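Glycosyl hyrolase, family 3 (Deinococcus radiodurans, PDB 3TEV) probably hydrolyses O-glycosidic bonds, acting as a family 3 glycosyl hydrolase with a TIM-barrel domain. Local coordinates at residues D25-E30 with G294-Q299; H42-V47 with A301-V306; I136-A141 with H183-Q188. One frame throughout, in Å; residues are numbered along the deposited sequence. Where two conformers were deposited one is given.

Contact 1 (D25-E30 with G294-Q299); sequences DLPGPE and GRREVQ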
loop_
_atom_site.group_PDB
_atom_site.type_symbol
_atom_site.label_atom_id
_atom_site.label_comp_id
_atom_site.label_asym_id
_atom_site.label_seq_id
_atom_site.Cartn_x
_atom_site.Cartn_y
_atom_site.Cartn_z
ATOM N N ASP A 25 7.127 -1.794 -10.323
ATOM C CA ASP A 25 8.500 -1.458 -9.972
ATOM C C ASP A 25 9.333 -1.222 -11.222
ATOM O O ASP A 25 8.942 -1.615 -12.329
ATOM C CB ASP A 25 9.136 -2.517 -9.035
ATOM C CG ASP A 25 9.151 -3.939 -9.627
ATOM O OD1 ASP A 25 8.265 -4.318 -10.431
ATOM O OD2 ASP A 25 10.066 -4.705 -9.259
ATOM N N LEU A 26 10.479 -0.576 -11.020
ATOM C CA LEU A 26 11.395 -0.193 -12.088
ATOM C C LEU A 26 12.732 -0.903 -11.896
ATOM O O LEU A 26 13.092 -1.252 -10.777
ATOM C CB LEU A 26 11.603 1.320 -12.054
ATOM C CG LEU A 26 10.308 2.132 -12.071
ATOM C CD1 LEU A 26 10.572 3.583 -11.703
ATOM C CD2 LEU A 26 9.591 1.996 -13.426
ATOM N N PRO A 27 13.474 -1.123 -12.997
ATOM C CA PRO A 27 14.699 -1.936 -12.913
ATOM C C PRO A 27 15.884 -1.307 -12.156
ATOM O O PRO A 27 16.605 -2.023 -11.457
ATOM C CB PRO A 27 15.069 -2.191 -14.380
ATOM C CG PRO A 27 14.292 -1.196 -15.186
ATOM C CD PRO A 27 13.085 -0.811 -14.390
ATOM N N GLY A 28 16.094 -0.002 -12.284
ATOM C CA GLY A 28 17.274 0.618 -11.692
ATOM C C GLY A 28 17.184 2.074 -11.259
ATOM O O GLY A 28 16.099 2.628 -11.149
ATOM N N PRO A 29 18.347 2.693 -10.985
ATOM C CA PRO A 29 18.430 4.079 -10.508
ATOM C C PRO A 29 18.197 5.137 -11.588
ATOM O O PRO A 29 18.044 6.312 -11.249
ATOM C CB PRO A 29 19.860 4.179 -9.980
ATOM C CG PRO A 29 20.608 3.175 -10.772
ATOM C CD PRO A 29 19.665 2.027 -10.955
ATOM N N GLU A 30 18.187 4.737 -12.859
ATOM C CA GLU A 30 17.942 5.681 -13.966
ATOM C C GLU A 30 16.738 5.269 -14.805
ATOM O O GLU A 30 16.488 4.082 -14.991
ATOM C CB GLU A 30 19.184 5.851 -14.862
ATOM C CG GLU A 30 20.384 6.499 -14.131
ATOM C CD GLU A 30 21.749 5.971 -14.588
ATOM O OE1 GLU A 30 21.978 5.832 -15.820
ATOM O OE2 GLU A 30 22.605 5.704 -13.705
ATOM N N GLY A 294 7.608 -7.043 -10.376
ATOM C CA GLY A 294 8.337 -8.136 -11.025
ATOM C C GLY A 294 8.808 -7.723 -12.397
ATOM O O GLY A 294 8.692 -6.549 -12.771
ATOM N N ARG A 295 9.324 -8.684 -13.155
ATOM C CA ARG A 295 9.858 -8.414 -14.478
ATOM C C ARG A 295 8.744 -7.975 -15.429
ATOM O O ARG A 295 7.554 -8.187 -15.151
ATOM C CB ARG A 295 10.559 -9.655 -15.017
ATOM C CG ARG A 295 9.597 -10.754 -15.378
ATOM C CD ARG A 295 10.310 -12.075 -15.544
ATOM N NE ARG A 295 9.360 -13.176 -15.512
ATOM C CZ ARG A 295 9.163 -13.987 -16.537
ATOM N NH1 ARG A 295 9.869 -13.807 -17.653
ATOM N NH2 ARG A 295 8.282 -14.979 -16.442
ATOM N N ARG A 296 9.140 -7.373 -16.549
ATOM C CA ARG A 296 8.182 -6.806 -17.511
ATOM C C ARG A 296 7.114 -7.811 -17.962
ATOM O O ARG A 296 5.932 -7.460 -18.011
ATOM C CB ARG A 296 8.892 -6.146 -18.712
ATOM C CG ARG A 296 7.986 -5.196 -19.578
ATOM C CD ARG A 296 8.771 -3.940 -20.100
ATOM N NE ARG A 296 9.286 -3.119 -18.991
ATOM C CZ ARG A 296 10.262 -2.204 -19.072
ATOM N NH1 ARG A 296 10.865 -1.941 -20.233
ATOM N NH2 ARG A 296 10.635 -1.542 -17.967
ATOM N N GLU A 297 7.526 -9.055 -18.218
ATOM C CA GLU A 297 6.601 -10.114 -18.616
ATOM C C GLU A 297 5.481 -10.377 -17.614
ATOM O O GLU A 297 4.321 -10.547 -18.026
ATOM C CB GLU A 297 7.332 -11.430 -18.905
ATOM C CG GLU A 297 8.265 -11.390 -20.132
ATOM C CD GLU A 297 9.706 -10.926 -19.825
ATOM O OE1 GLU A 297 10.008 -10.400 -18.720
ATOM O OE2 GLU A 297 10.550 -11.100 -20.725
ATOM N N VAL A 298 5.785 -10.421 -16.316
ATOM C CA VAL A 298 4.680 -10.575 -15.365
ATOM C C VAL A 298 3.805 -9.334 -15.270
ATOM O O VAL A 298 2.604 -9.451 -15.075
ATOM C CB VAL A 298 5.069 -11.153 -13.952
ATOM C CG1 VAL A 298 5.983 -12.341 -14.112
ATOM C CG2 VAL A 298 5.673 -10.100 -13.011
ATOM N N GLN A 299 4.397 -8.153 -15.419
ATOM C CA GLN A 299 3.617 -6.908 -15.423
ATOM C C GLN A 299 2.658 -6.905 -16.619
ATOM O O GLN A 299 1.470 -6.563 -16.476
ATOM C CB GLN A 299 4.518 -5.662 -15.427
ATOM C CG GLN A 299 5.357 -5.472 -14.146
ATOM C CD GLN A 299 6.306 -4.280 -14.215
ATOM O OE1 GLN A 299 6.303 -3.535 -15.190
ATOM N NE2 GLN A 299 7.107 -4.085 -13.180
#
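D25 OD1 takes two N-H donors of 294-299, chiefly the backbone N of G294 at 2.8 Å. That bond is nearly straight (166°) and reaches the oxygen on its syn side, some way out of the carboxylate plane. Q299 NE2 adds a weak, bent bond to the same OD1 at 3.0 Å. Its better acceptor is the backbone O of D25, 3.2 Å from NE2 and close to the plane of the amide. With chi1 at 58°, CG of D25 lies between its own N and carbonyl carbon, and side chain and backbone O thus face one amide together; carboxylate and amide planes stand 57° apart. Beyond this pair, P27 CD touches R296 NH2 loosely and obliquely at 4.4 Å, while R296 itself makes a cation-pi contact with Y38. The segments follow neighbouring parallel strands of the barrel sheet, 22-24 and 290-291, and R295 is the N-cap of helix 296-309. Since D25 OD2 forms a salt bridge with K52, both carboxylate oxygens have partners, which should restrict rotation of the group and tie the loop after the first strand to the opening turn of the last strand's helix.

Contact 2 (H42-V47 with A301-V306); sequences HGIGAV and ATLAAV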
loop_
_atom_site.group_PDB
_atom_site.type_symbol
_atom_site.label_atom_id
_atom_site.label_comp_id
_atom_site.label_asym_id
_atom_site.label_seq_id
_atom_site.Cartn_x
_atom_site.Cartn_y
_atom_site.Cartn_z
ATOM N N HIS A 42 1.345 2.413 -21.677
ATOM C CA HIS A 42 0.250 1.825 -20.918
ATOM C C HIS A 42 -0.427 2.812 -19.977
ATOM O O HIS A 42 -1.381 2.446 -19.295
ATOM C CB HIS A 42 0.747 0.580 -20.137
ATOM C CG HIS A 42 1.302 -0.485 -21.025
ATOM N ND1 HIS A 42 0.514 -1.203 -21.902
ATOM C CD2 HIS A 42 2.571 -0.910 -21.228
ATOM C CE1 HIS A 42 1.270 -2.045 -22.586
ATOM N NE2 HIS A 42 2.521 -1.889 -22.198
ATOM N N GLY A 43 0.069 4.047 -19.934
ATOM C CA GLY A 43 -0.460 5.078 -19.032
ATOM C C GLY A 43 -0.325 4.685 -17.565
ATOM O O GLY A 43 -1.217 4.955 -16.755
ATOM N N ILE A 44 0.774 4.032 -17.207
ATOM C CA ILE A 44 0.926 3.547 -15.850
ATOM C C ILE A 44 0.912 4.780 -14.913
ATOM O O ILE A 44 1.565 5.759 -15.179
ATOM C CB ILE A 44 2.260 2.774 -15.697
ATOM C CG1 ILE A 44 2.332 1.577 -16.663
ATOM C CG2 ILE A 44 2.541 2.423 -14.226
ATOM C CD1 ILE A 44 1.613 0.378 -16.220
ATOM N N GLY A 45 0.151 4.730 -13.837
ATOM C CA GLY A 45 0.019 5.915 -13.002
ATOM C C GLY A 45 0.717 5.801 -11.653
ATOM O O GLY A 45 0.745 6.769 -10.895
ATOM N N ALA A 46 1.291 4.641 -11.346
ATOM C CA ALA A 46 1.897 4.468 -10.033
ATOM C C ALA A 46 3.133 3.588 -10.100
ATOM O O ALA A 46 3.145 2.590 -10.816
ATOM C CB ALA A 46 0.876 3.929 -9.041
ATOM N N VAL A 47 4.168 3.974 -9.358
ATOM C CA VAL A 47 5.403 3.197 -9.257
ATOM C C VAL A 47 5.875 3.159 -7.814
ATOM O O VAL A 47 5.695 4.134 -7.077
ATOM C CB VAL A 47 6.543 3.810 -10.089
ATOM C CG1 VAL A 47 7.870 3.259 -9.612
ATOM C CG2 VAL A 47 6.345 3.532 -11.567
ATOM N N ALA A 301 1.492 -9.527 -18.207
ATOM C CA ALA A 301 0.431 -10.500 -18.006
ATOM C C ALA A 301 -0.661 -9.946 -17.094
ATOM O O ALA A 301 -1.845 -10.261 -17.283
ATOM C CB ALA A 301 0.993 -11.843 -17.463
ATOM N N THR A 302 -0.276 -9.117 -16.120
ATOM C CA THR A 302 -1.247 -8.490 -15.243
ATOM C C THR A 302 -2.083 -7.449 -15.999
ATOM O O THR A 302 -3.314 -7.468 -15.924
ATOM C CB THR A 302 -0.572 -7.876 -13.999
ATOM O OG1 THR A 302 0.197 -8.888 -13.334
ATOM C CG2 THR A 302 -1.598 -7.340 -13.036
ATOM N N LEU A 303 -1.422 -6.550 -16.725
ATOM C CA LEU A 303 -2.105 -5.624 -17.628
ATOM C C LEU A 303 -3.127 -6.328 -18.519
ATOM O O LEU A 303 -4.261 -5.870 -18.631
ATOM C CB LEU A 303 -1.105 -4.925 -18.541
ATOM C CG LEU A 303 -0.304 -3.820 -17.895
ATOM C CD1 LEU A 303 0.973 -3.587 -18.728
ATOM C CD2 LEU A 303 -1.168 -2.556 -17.777
ATOM N N ALA A 304 -2.716 -7.433 -19.144
ATOM C CA ALA A 304 -3.576 -8.155 -20.068
ATOM C C ALA A 304 -4.856 -8.639 -19.382
ATOM O O ALA A 304 -5.945 -8.519 -19.954
ATOM C CB ALA A 304 -2.814 -9.345 -20.763
ATOM N N ALA A 305 -4.736 -9.151 -18.157
ATOM C CA ALA A 305 -5.918 -9.603 -17.430
ATOM C C ALA A 305 -6.796 -8.412 -17.040
ATOM O O ALA A 305 -8.017 -8.460 -17.175
ATOM C CB ALA A 305 -5.523 -10.401 -16.193
ATOM N N VAL A 306 -6.185 -7.332 -16.567
ATOM C CA VAL A 306 -6.975 -6.193 -16.157
ATOM C C VAL A 306 -7.624 -5.543 -17.387
ATOM O O VAL A 306 -8.730 -4.982 -17.284
ATOM C CB VAL A 306 -6.130 -5.199 -15.319
ATOM C CG1 VAL A 306 -6.925 -3.936 -14.959
ATOM C CG2 VAL A 306 -5.624 -5.898 -14.041
#
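One face of the H42 imidazole is covered by L303 CD1, which lies almost exactly above the ring centre, 3.9 Å from the centroid and only 8° off the ring normal. This is a CH-pi contact in which the methyl is shared almost evenly among the ring atoms, the nearest being H42 CG at 3.9 Å from L303 CD1. The ring of Y38, one helical turn earlier, meets the imidazole with its plane steeply inclined. CB of H42 points toward helix 296-309, and a chi1 of -60° sets CG beside the backbone N, from where the ring presents a face to L303 CD1. The other methyl branch of L303 serves a second partner: CD2 meets I44 CD1 at 4.3 Å, so one leucine bridges H42 and I44, a methyl for each. In this TIM barrel the helices pack around the parallel strands; helix 33-42, ended by a Schellman motif at G43, and the loop leading into strand 46-49 meet helix 296-309. Replacing H42 by alanine would remove the ring, which is likely to leave L303 CD1 without its aromatic floor and open a gap between the helices. L303 also rests on L22 of the first strand and on Y38, while on helix 296-309 T302 faces helix 275-285, its hydroxyl bonded to the carbonyl of V298 one turn back.

Contact 3 (I136-A141 with H183-Q188); sequences INVNPA and HGDTHQ
N139 ND2 donates to D185 OD1 at 3.1 Å, in a fairly straight bond (157°) that lies in the plane of the amide. The carboxylate is turned 79° from that plane and takes the donor on its syn side. N139 and D185 both carry CG anti to the backbone N (chi1 -170° in D185), extending both side chains until they meet between the loops. Crossing D185 at about a right angle, V138 packs through CG1 on D185 CB at 3.7 Å. The backbones come closest at I136 O, which receives a CA-H...O contact from G184 CA at 3.1 Å; a CB there would collide with that oxygen, and only glycine fits. Two waters bridge the segments to either side of it: one accepts from I136 N and G184 N, the other links N137 ND2 to G184 O. Further out, an inverse gamma turn centred on N137 shapes the first segment, and D135 OD1 receives the backbone N of H183. These loops follow strands 128-129 and 174-180, at the barrel end where TIM-barrel enzymes place their active sites. N142 ND2 also donates to D185 OD1 and K199 salt-bridges OD2, so three partners engage both oxygens and probably hold the carboxylate's orientation.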
loop_
_atom_site.group_PDB
_atom_site.type_symbol
_atom_site.label_atom_id
_atom_site.label_comp_id
_atom_site.label_asym_id
_atom_site.label_seq_id
_atom_site.Cartn_x
_atom_site.Cartn_y
_atom_site.Cartn_z
ATOM N N ILE A 136 0.476 -5.072 15.262
ATOM C CA ILE A 136 0.761 -5.155 16.687
ATOM C C ILE A 136 1.597 -6.389 16.984
ATOM O O ILE A 136 1.173 -7.518 16.727
ATOM C CB ILE A 136 -0.541 -5.246 17.520
ATOM C CG1 ILE A 136 -1.465 -4.074 17.208
ATOM C CG2 ILE A 136 -0.219 -5.318 19.032
ATOM C CD1 ILE A 136 -2.856 -4.259 17.735
ATOM N N ASN A 137 2.778 -6.164 17.542
ATOM C CA ASN A 137 3.649 -7.242 18.020
ATOM C C ASN A 137 3.127 -7.832 19.354
ATOM O O ASN A 137 3.762 -7.686 20.401
ATOM C CB ASN A 137 5.089 -6.706 18.157
ATOM C CG ASN A 137 6.099 -7.786 18.533
ATOM O OD1 ASN A 137 6.838 -7.647 19.524
ATOM N ND2 ASN A 137 6.141 -8.867 17.749
ATOM N N VAL A 138 1.973 -8.505 19.301
ATOM C CA VAL A 138 1.222 -8.895 20.516
ATOM C C VAL A 138 1.735 -10.173 21.169
ATOM O O VAL A 138 1.730 -10.292 22.390
ATOM C CB VAL A 138 -0.330 -8.990 20.258
ATOM C CG1 VAL A 138 -0.675 -10.104 19.259
ATOM C CG2 VAL A 138 -1.113 -9.164 21.575
ATOM N N ASN A 139 2.167 -11.118 20.343
ATOM C CA ASN A 139 2.642 -12.410 20.808
ATOM C C ASN A 139 4.168 -12.373 20.911
ATOM O O ASN A 139 4.856 -12.225 19.891
ATOM C CB ASN A 139 2.178 -13.513 19.843
ATOM C CG ASN A 139 2.065 -14.896 20.503
ATOM O OD1 ASN A 139 2.606 -15.152 21.588
ATOM N ND2 ASN A 139 1.362 -15.802 19.822
ATOM N N PRO A 140 4.702 -12.477 22.147
ATOM C CA PRO A 140 6.156 -12.483 22.332
ATOM C C PRO A 140 6.828 -13.693 21.665
ATOM O O PRO A 140 7.906 -13.543 21.081
ATOM C CB PRO A 140 6.329 -12.515 23.864
ATOM C CG PRO A 140 5.030 -13.027 24.401
ATOM C CD PRO A 140 3.976 -12.558 23.429
ATOM N N ALA A 141 6.179 -14.861 21.727
ATOM C CA ALA A 141 6.700 -16.097 21.122
ATOM C C ALA A 141 6.437 -16.208 19.608
ATOM O O ALA A 141 6.715 -17.240 18.996
ATOM C CB ALA A 141 6.162 -17.330 21.864
ATOM N N HIS A 183 -0.904 -7.756 10.600
ATOM C CA HIS A 183 0.060 -8.847 10.361
ATOM C C HIS A 183 0.714 -9.347 11.638
ATOM O O HIS A 183 1.559 -10.261 11.597
ATOM C CB HIS A 183 1.182 -8.372 9.439
ATOM C CG HIS A 183 1.639 -9.406 8.453
ATOM N ND1 HIS A 183 2.163 -10.629 8.831
ATOM C CD2 HIS A 183 1.651 -9.397 7.093
ATOM C CE1 HIS A 183 2.470 -11.332 7.752
ATOM N NE2 HIS A 183 2.169 -10.609 6.683
ATOM N N GLY A 184 0.345 -8.746 12.765
ATOM C CA GLY A 184 1.062 -8.971 14.010
ATOM C C GLY A 184 1.204 -10.398 14.522
ATOM O O GLY A 184 2.233 -10.746 15.104
ATOM N N ASP A 185 0.190 -11.235 14.320
ATOM C CA ASP A 185 0.159 -12.535 14.999
ATOM C C ASP A 185 -0.364 -13.685 14.127
ATOM O O ASP A 185 -1.286 -14.412 14.499
ATOM C CB ASP A 185 -0.626 -12.408 16.305
ATOM C CG ASP A 185 -0.502 -13.634 17.192
ATOM O OD1 ASP A 185 0.547 -14.324 17.173
ATOM O OD2 ASP A 185 -1.476 -13.909 17.910
ATOM N N THR A 186 0.270 -13.846 12.970
ATOM C CA THR A 186 -0.172 -14.784 11.925
ATOM C C THR A 186 0.519 -16.138 12.077
ATOM O O THR A 186 1.620 -16.191 12.622
ATOM C CB THR A 186 0.097 -14.196 10.515
ATOM O OG1 THR A 186 1.491 -13.894 10.361
ATOM C CG2 THR A 186 -0.669 -12.910 10.327
ATOM N N HIS A 187 -0.143 -17.218 11.647
ATOM C CA HIS A 187 0.480 -18.558 11.603
ATOM C C HIS A 187 0.458 -19.175 10.196
ATOM O O HIS A 187 -0.592 -19.223 9.542
ATOM C CB HIS A 187 -0.063 -19.523 12.689
ATOM C CG HIS A 187 -1.488 -19.974 12.493
ATOM N ND1 HIS A 187 -2.550 -19.430 13.190
ATOM C CD2 HIS A 187 -2.018 -20.955 11.718
ATOM C CE1 HIS A 187 -3.673 -20.031 12.831
ATOM N NE2 HIS A 187 -3.379 -20.962 11.941
ATOM N N GLN A 188 1.639 -19.599 9.733
ATOM C CA GLN A 188 1.811 -20.249 8.429
ATOM C C GLN A 188 2.007 -21.741 8.586
ATOM O O GLN A 188 2.936 -22.190 9.249
ATOM C CB GLN A 188 3.037 -19.711 7.690
ATOM C CG GLN A 188 2.850 -18.414 6.976
ATOM C CD GLN A 188 3.858 -18.226 5.856
ATOM O OE1 GLN A 188 3.618 -18.614 4.705
ATOM N NE2 GLN A 188 4.987 -17.606 6.182
HETATM O O HOH W 1 -1.348 -6.819 14.036
HETATM O O HOH W 2 4.925 -9.226 15.479
#

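Contacts 1 and 2 form one neighbourhood, their centres 12 Å apart. They share helix 296-309, whose opening turn serves contact 1 and whose next turns serve contact 2, and they touch through L26 and V47. Along the chain their segments alternate, both joining the start of the barrel domain to its last strand-helix unit, more than 250 residues later. Contact 3 is nested inside both loops and lies far off, about 32 Å from contact 1 and 34 Å from contact 2 between centres. The first two thus bring the two ends of the barrel domain together, whereas contact 3 couples two loops that follow neighbouring strands of the same parallel sheet.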